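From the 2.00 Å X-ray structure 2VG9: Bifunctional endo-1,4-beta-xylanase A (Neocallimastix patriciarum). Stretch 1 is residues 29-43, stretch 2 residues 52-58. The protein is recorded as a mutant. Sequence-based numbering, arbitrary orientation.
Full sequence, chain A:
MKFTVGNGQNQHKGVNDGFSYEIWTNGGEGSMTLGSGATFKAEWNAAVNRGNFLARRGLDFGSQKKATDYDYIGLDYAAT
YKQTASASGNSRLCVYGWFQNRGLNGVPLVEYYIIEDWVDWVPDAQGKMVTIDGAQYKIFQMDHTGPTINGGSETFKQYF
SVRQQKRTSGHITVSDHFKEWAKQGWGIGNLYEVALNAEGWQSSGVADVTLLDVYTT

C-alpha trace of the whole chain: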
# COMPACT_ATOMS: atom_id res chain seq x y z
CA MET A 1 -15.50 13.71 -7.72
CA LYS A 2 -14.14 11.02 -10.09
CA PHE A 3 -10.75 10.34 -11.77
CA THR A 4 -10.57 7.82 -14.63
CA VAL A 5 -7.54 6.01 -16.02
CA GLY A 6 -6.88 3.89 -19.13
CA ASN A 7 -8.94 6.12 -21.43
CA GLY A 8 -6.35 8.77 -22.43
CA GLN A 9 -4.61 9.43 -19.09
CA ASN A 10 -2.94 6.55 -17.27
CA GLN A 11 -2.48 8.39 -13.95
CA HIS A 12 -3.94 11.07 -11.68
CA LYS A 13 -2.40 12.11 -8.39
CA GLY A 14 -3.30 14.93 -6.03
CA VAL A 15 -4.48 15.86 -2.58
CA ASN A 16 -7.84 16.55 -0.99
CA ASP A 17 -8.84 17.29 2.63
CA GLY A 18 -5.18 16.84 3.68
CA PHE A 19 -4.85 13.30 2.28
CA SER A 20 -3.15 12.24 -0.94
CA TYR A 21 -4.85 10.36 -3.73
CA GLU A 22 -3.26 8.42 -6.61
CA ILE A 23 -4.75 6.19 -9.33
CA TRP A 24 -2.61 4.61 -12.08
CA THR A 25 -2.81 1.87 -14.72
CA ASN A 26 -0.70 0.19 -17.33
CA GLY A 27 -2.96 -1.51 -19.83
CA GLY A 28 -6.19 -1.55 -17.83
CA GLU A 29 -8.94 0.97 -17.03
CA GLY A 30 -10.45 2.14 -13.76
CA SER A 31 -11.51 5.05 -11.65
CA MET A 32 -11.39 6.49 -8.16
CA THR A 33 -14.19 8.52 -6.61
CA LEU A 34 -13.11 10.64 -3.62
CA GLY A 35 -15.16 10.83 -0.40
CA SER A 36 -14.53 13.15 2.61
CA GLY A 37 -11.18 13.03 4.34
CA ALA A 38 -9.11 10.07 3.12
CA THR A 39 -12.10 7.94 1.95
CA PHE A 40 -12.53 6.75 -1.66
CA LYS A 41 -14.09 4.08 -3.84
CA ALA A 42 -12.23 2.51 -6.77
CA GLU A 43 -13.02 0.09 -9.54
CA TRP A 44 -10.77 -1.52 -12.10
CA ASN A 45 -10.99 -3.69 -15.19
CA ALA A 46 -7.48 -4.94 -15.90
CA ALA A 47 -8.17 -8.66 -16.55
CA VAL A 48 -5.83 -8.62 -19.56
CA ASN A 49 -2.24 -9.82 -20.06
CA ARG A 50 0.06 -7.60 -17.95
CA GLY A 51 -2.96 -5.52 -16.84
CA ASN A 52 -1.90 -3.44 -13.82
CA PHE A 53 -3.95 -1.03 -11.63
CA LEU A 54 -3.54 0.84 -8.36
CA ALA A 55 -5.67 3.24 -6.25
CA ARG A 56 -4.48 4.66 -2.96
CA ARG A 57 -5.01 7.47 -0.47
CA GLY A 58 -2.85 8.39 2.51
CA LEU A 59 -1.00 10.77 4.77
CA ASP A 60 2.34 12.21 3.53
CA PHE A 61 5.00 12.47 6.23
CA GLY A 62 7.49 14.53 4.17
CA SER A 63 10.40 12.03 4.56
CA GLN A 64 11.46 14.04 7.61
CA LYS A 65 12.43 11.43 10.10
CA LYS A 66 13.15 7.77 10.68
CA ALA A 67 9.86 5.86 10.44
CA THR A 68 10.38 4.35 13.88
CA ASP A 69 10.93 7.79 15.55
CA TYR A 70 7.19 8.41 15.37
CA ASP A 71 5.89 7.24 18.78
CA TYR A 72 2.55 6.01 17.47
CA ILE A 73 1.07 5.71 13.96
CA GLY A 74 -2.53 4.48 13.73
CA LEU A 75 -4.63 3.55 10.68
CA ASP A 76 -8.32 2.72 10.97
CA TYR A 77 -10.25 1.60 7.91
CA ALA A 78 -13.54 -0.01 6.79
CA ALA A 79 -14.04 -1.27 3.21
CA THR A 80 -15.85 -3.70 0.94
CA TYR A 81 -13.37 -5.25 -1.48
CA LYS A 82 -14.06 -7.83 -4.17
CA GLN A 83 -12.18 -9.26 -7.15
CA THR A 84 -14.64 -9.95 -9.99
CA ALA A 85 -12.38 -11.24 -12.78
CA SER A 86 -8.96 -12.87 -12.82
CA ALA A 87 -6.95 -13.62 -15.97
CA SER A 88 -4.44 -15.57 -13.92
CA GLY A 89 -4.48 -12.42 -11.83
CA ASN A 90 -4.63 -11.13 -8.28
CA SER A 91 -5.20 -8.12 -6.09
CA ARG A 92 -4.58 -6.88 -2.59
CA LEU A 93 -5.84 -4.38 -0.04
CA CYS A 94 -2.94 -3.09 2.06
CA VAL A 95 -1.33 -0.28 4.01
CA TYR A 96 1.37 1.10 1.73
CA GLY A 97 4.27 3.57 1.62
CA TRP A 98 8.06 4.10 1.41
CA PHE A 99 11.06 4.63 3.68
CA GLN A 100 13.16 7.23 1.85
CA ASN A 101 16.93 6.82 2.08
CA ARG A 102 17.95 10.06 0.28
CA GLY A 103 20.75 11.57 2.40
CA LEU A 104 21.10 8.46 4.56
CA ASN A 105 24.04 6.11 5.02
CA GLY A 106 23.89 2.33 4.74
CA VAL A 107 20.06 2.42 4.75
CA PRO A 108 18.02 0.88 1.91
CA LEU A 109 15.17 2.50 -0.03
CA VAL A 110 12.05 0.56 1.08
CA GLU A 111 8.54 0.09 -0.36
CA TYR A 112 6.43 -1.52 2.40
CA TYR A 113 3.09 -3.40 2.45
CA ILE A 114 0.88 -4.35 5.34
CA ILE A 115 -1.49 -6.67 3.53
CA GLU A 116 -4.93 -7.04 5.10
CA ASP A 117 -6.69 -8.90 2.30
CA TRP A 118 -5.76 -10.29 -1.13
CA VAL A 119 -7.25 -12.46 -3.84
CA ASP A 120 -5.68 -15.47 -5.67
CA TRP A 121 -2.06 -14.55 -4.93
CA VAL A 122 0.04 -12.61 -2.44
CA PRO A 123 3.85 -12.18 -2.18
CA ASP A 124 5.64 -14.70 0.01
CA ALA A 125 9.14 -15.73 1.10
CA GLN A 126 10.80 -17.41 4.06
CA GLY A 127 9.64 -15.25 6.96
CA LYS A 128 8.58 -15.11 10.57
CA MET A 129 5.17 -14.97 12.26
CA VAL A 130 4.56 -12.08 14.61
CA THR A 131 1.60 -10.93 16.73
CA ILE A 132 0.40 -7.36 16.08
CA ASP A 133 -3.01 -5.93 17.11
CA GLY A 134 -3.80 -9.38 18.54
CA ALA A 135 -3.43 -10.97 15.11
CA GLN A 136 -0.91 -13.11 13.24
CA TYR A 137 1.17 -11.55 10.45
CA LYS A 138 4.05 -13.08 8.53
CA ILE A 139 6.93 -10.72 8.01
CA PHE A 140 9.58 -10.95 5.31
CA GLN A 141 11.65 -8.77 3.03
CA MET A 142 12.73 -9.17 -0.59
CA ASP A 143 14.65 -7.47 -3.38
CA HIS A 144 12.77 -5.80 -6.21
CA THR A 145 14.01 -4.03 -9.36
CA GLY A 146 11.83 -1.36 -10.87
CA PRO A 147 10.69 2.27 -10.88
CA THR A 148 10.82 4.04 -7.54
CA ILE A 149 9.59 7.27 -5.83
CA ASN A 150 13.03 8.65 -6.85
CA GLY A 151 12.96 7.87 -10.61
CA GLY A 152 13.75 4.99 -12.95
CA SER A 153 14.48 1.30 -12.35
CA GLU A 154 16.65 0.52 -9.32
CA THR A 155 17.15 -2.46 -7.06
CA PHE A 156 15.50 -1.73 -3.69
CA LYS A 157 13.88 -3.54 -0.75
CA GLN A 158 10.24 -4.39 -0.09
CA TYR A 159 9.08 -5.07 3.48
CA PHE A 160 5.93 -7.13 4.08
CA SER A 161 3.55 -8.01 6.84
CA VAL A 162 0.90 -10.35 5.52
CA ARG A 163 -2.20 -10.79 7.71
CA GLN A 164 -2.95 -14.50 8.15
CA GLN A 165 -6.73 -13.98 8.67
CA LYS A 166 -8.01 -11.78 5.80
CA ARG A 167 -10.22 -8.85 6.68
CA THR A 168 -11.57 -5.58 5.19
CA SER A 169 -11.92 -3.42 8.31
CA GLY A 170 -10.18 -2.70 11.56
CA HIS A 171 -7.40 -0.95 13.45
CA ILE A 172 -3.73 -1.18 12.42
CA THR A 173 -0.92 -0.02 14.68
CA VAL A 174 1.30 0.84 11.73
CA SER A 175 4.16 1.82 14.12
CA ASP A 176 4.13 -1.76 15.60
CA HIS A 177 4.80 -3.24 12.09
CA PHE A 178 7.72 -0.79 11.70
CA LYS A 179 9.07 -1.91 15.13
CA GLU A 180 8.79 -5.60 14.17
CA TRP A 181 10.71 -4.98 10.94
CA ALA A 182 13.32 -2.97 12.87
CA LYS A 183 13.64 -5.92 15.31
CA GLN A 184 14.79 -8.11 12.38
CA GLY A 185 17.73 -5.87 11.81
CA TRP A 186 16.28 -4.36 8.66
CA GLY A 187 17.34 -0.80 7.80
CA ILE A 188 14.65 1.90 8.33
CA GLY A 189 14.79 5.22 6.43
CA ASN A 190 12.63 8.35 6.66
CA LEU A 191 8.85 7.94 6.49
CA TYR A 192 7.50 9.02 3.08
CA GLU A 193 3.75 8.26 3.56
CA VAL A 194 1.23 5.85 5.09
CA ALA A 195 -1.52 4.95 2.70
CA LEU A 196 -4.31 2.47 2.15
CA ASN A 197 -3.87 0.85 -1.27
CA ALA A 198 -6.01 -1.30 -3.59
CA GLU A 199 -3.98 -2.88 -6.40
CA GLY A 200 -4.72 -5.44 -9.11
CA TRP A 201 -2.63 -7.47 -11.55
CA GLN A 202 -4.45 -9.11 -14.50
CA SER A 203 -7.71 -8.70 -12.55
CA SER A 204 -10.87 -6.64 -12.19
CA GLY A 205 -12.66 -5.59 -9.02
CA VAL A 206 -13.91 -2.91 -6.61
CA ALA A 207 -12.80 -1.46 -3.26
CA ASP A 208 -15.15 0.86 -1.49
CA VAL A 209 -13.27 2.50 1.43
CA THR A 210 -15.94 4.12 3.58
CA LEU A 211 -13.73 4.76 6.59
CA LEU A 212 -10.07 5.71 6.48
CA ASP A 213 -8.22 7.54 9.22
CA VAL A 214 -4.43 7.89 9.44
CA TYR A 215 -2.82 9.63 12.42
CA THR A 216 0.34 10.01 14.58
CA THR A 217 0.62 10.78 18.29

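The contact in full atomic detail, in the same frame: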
# COMPACT_ATOMS: atom_id res chain seq x y z
N GLU A 29 -8.13 -0.24 -17.21
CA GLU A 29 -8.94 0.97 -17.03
C GLU A 29 -9.50 0.91 -15.62
O GLU A 29 -9.59 -0.18 -15.01
CB GLU A 29 -10.10 1.12 -18.06
CG GLU A 29 -11.41 0.38 -17.71
CD GLU A 29 -12.41 1.18 -16.82
OE1 GLU A 29 -12.48 2.44 -16.98
OE2 GLU A 29 -13.13 0.54 -15.98
N GLY A 30 -9.91 2.07 -15.11
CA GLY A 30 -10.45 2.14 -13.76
C GLY A 30 -10.71 3.58 -13.36
O GLY A 30 -10.48 4.51 -14.14
N SER A 31 -11.20 3.75 -12.15
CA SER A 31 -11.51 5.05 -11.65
C SER A 31 -11.47 5.06 -10.14
O SER A 31 -11.52 4.01 -9.50
CB SER A 31 -12.87 5.51 -12.17
OG SER A 31 -13.92 4.73 -11.65
N MET A 32 -11.29 6.26 -9.58
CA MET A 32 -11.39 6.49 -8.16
C MET A 32 -12.37 7.61 -7.98
O MET A 32 -12.31 8.61 -8.69
CB MET A 32 -10.03 6.90 -7.56
CG MET A 32 -10.12 7.31 -6.07
SD MET A 32 -8.57 7.93 -5.34
CE MET A 32 -7.52 7.58 -6.70
N THR A 33 -13.24 7.46 -7.00
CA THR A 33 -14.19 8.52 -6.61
C THR A 33 -13.82 8.89 -5.20
O THR A 33 -13.88 8.05 -4.31
CB THR A 33 -15.67 8.02 -6.73
OG1 THR A 33 -15.93 7.67 -8.11
CG2 THR A 33 -16.68 9.07 -6.32
N LEU A 34 -13.43 10.15 -4.97
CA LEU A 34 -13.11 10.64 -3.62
C LEU A 34 -14.33 10.69 -2.71
O LEU A 34 -15.43 10.90 -3.19
CB LEU A 34 -12.54 12.07 -3.67
CG LEU A 34 -11.35 12.36 -4.56
CD1 LEU A 34 -10.90 13.82 -4.40
CD2 LEU A 34 -10.20 11.37 -4.29
N GLY A 35 -14.13 10.48 -1.41
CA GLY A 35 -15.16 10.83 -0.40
C GLY A 35 -14.48 11.83 0.53
O GLY A 35 -13.35 12.22 0.25
N SER A 36 -15.14 12.26 1.61
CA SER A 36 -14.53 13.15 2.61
C SER A 36 -13.28 12.55 3.21
O SER A 36 -13.17 11.32 3.33
CB SER A 36 -15.47 13.41 3.81
OG SER A 36 -16.80 13.60 3.36
N GLY A 37 -12.36 13.43 3.61
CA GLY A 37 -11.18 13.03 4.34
C GLY A 37 -10.30 12.18 3.45
O GLY A 37 -9.89 12.63 2.37
N ALA A 38 -9.98 10.97 3.91
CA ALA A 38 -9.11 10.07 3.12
C ALA A 38 -9.92 8.98 2.39
O ALA A 38 -9.33 8.12 1.76
CB ALA A 38 -8.05 9.42 4.00
N THR A 39 -11.25 9.02 2.50
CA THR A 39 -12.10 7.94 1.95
C THR A 39 -12.11 7.99 0.40
O THR A 39 -11.84 9.03 -0.20
CB THR A 39 -13.56 7.98 2.54
OG1 THR A 39 -14.23 9.16 2.12
CG2 THR A 39 -13.59 7.91 4.07
N PHE A 40 -12.43 6.86 -0.23
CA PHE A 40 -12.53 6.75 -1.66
C PHE A 40 -13.13 5.39 -2.01
O PHE A 40 -13.13 4.45 -1.20
CB PHE A 40 -11.14 6.87 -2.34
CG PHE A 40 -10.19 5.71 -2.03
CD1 PHE A 40 -9.94 4.71 -3.00
CD2 PHE A 40 -9.57 5.61 -0.80
CE1 PHE A 40 -9.03 3.66 -2.74
CE2 PHE A 40 -8.65 4.59 -0.53
CZ PHE A 40 -8.38 3.60 -1.50
N LYS A 41 -13.61 5.31 -3.25
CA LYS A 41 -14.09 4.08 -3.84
C LYS A 41 -13.32 3.96 -5.16
O LYS A 41 -13.00 4.97 -5.80
CB LYS A 41 -15.58 4.23 -4.11
CG LYS A 41 -16.30 3.01 -4.68
CD LYS A 41 -17.76 3.37 -5.06
CE LYS A 41 -18.59 2.11 -5.35
NZ LYS A 41 -20.08 2.39 -5.47
N ALA A 42 -12.99 2.73 -5.54
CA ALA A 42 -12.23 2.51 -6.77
C ALA A 42 -12.75 1.26 -7.45
O ALA A 42 -13.30 0.36 -6.79
CB ALA A 42 -10.78 2.37 -6.48
N GLU A 43 -12.56 1.20 -8.76
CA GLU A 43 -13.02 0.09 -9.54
C GLU A 43 -12.04 -0.06 -10.68
O GLU A 43 -11.50 0.93 -11.19
CB GLU A 43 -14.49 0.28 -10.00
CG GLU A 43 -14.82 1.57 -10.80
CD GLU A 43 -14.55 1.46 -12.31
OE1 GLU A 43 -14.29 2.51 -12.96
OE2 GLU A 43 -14.59 0.33 -12.85
N ASN A 52 -2.39 -3.90 -15.12
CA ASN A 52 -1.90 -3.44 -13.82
C ASN A 52 -2.62 -2.15 -13.40
O ASN A 52 -2.76 -1.21 -14.20
CB ASN A 52 -0.36 -3.27 -13.87
CG ASN A 52 0.28 -3.26 -12.49
OD1 ASN A 52 -0.38 -3.47 -11.46
ND2 ASN A 52 1.60 -3.03 -12.46
N PHE A 53 -3.12 -2.13 -12.15
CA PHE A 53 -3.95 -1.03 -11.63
C PHE A 53 -3.60 -0.77 -10.18
O PHE A 53 -3.34 -1.72 -9.41
CB PHE A 53 -5.45 -1.39 -11.70
CG PHE A 53 -6.38 -0.35 -11.14
CD1 PHE A 53 -6.79 0.73 -11.92
CD2 PHE A 53 -6.86 -0.45 -9.83
CE1 PHE A 53 -7.66 1.69 -11.41
CE2 PHE A 53 -7.73 0.52 -9.30
CZ PHE A 53 -8.14 1.59 -10.11
N LEU A 54 -3.63 0.51 -9.78
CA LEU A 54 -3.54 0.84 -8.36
C LEU A 54 -4.41 2.04 -8.04
O LEU A 54 -4.57 2.93 -8.88
CB LEU A 54 -2.07 1.09 -7.96
CG LEU A 54 -1.34 2.31 -8.51
CD1 LEU A 54 -1.52 3.58 -7.64
CD2 LEU A 54 0.18 1.97 -8.70
N ALA A 55 -4.97 2.05 -6.82
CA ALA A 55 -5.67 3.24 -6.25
C ALA A 55 -5.37 3.34 -4.76
O ALA A 55 -5.56 2.37 -3.99
CB ALA A 55 -7.19 3.19 -6.50
N ARG A 56 -4.92 4.50 -4.34
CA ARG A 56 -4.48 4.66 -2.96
C ARG A 56 -4.65 6.08 -2.47
O ARG A 56 -4.54 7.04 -3.24
CB ARG A 56 -3.03 4.25 -2.82
CG ARG A 56 -2.11 4.96 -3.75
CD ARG A 56 -0.63 4.66 -3.45
NE ARG A 56 -0.23 3.35 -3.95
CZ ARG A 56 0.76 3.12 -4.80
NH1 ARG A 56 1.50 4.10 -5.30
NH2 ARG A 56 1.00 1.87 -5.15
N ARG A 57 -4.89 6.19 -1.18
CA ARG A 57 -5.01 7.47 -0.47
C ARG A 57 -4.30 7.38 0.86
O ARG A 57 -4.37 6.35 1.55
CB ARG A 57 -6.49 7.80 -0.22
CG ARG A 57 -7.24 8.19 -1.53
CD ARG A 57 -8.38 9.10 -1.21
NE ARG A 57 -7.90 10.45 -0.96
CZ ARG A 57 -8.69 11.48 -0.65
NH1 ARG A 57 -10.01 11.30 -0.53
NH2 ARG A 57 -8.16 12.69 -0.46
N GLY A 58 -3.62 8.46 1.26
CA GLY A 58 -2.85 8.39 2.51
C GLY A 58 -2.34 9.71 3.03
O GLY A 58 -2.67 10.77 2.50
O HOH W 1 -11.32 13.78 0.32

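A two-stranded hairpin, residues 29-34 and 40-43, lies against strand 52-58, nearly parallel to the first arm and antiparallel to the second, with closest axis approaches of 8.0 and 8.1 Å. At that spacing side chains fill the gap, and every second residue of the strand, Phe 53, Ala 55 and Arg 57, points toward the hairpin.

Arg 57 covers by far the most surface, and it reads the hairpin's turn. Its CG packs 3.6 Å from Phe 40 CD2 and 4.0 Å from Met 32 SD, so this part of the stem has apolar neighbours, though Arg 57 CD lies 3.3 Å from Ala 38 O, which finds no partner. The guanidinium then slides between Leu 34 CD2 over one face and Ala 38 CA over the other. Near its plane, Arg 57 NH1 donates to Thr 39 O at 2.9 Å, and it also gives a 2.9 Å hydrogen bond to water 1, whose O lies within hydrogen-bonding reach of Gly 35 O (2.6 Å) and Gly 37 O (2.8 Å). One backbone carbonyl and a water thus take NH1, while NE and NH2 are satisfied elsewhere in the structure.

Phe 53 works at the other end by exploiting an absence: its CE1 sits 3.7 Å from Gly 30 CA, where a CB would clash, and its CZ reaches 3.6 Å from Glu 43 O.

Between them, Ala 55 fills the middle with a single methyl, its CB 3.7 Å from Ala 42 CB and 4.2 Å from Phe 40 CE1.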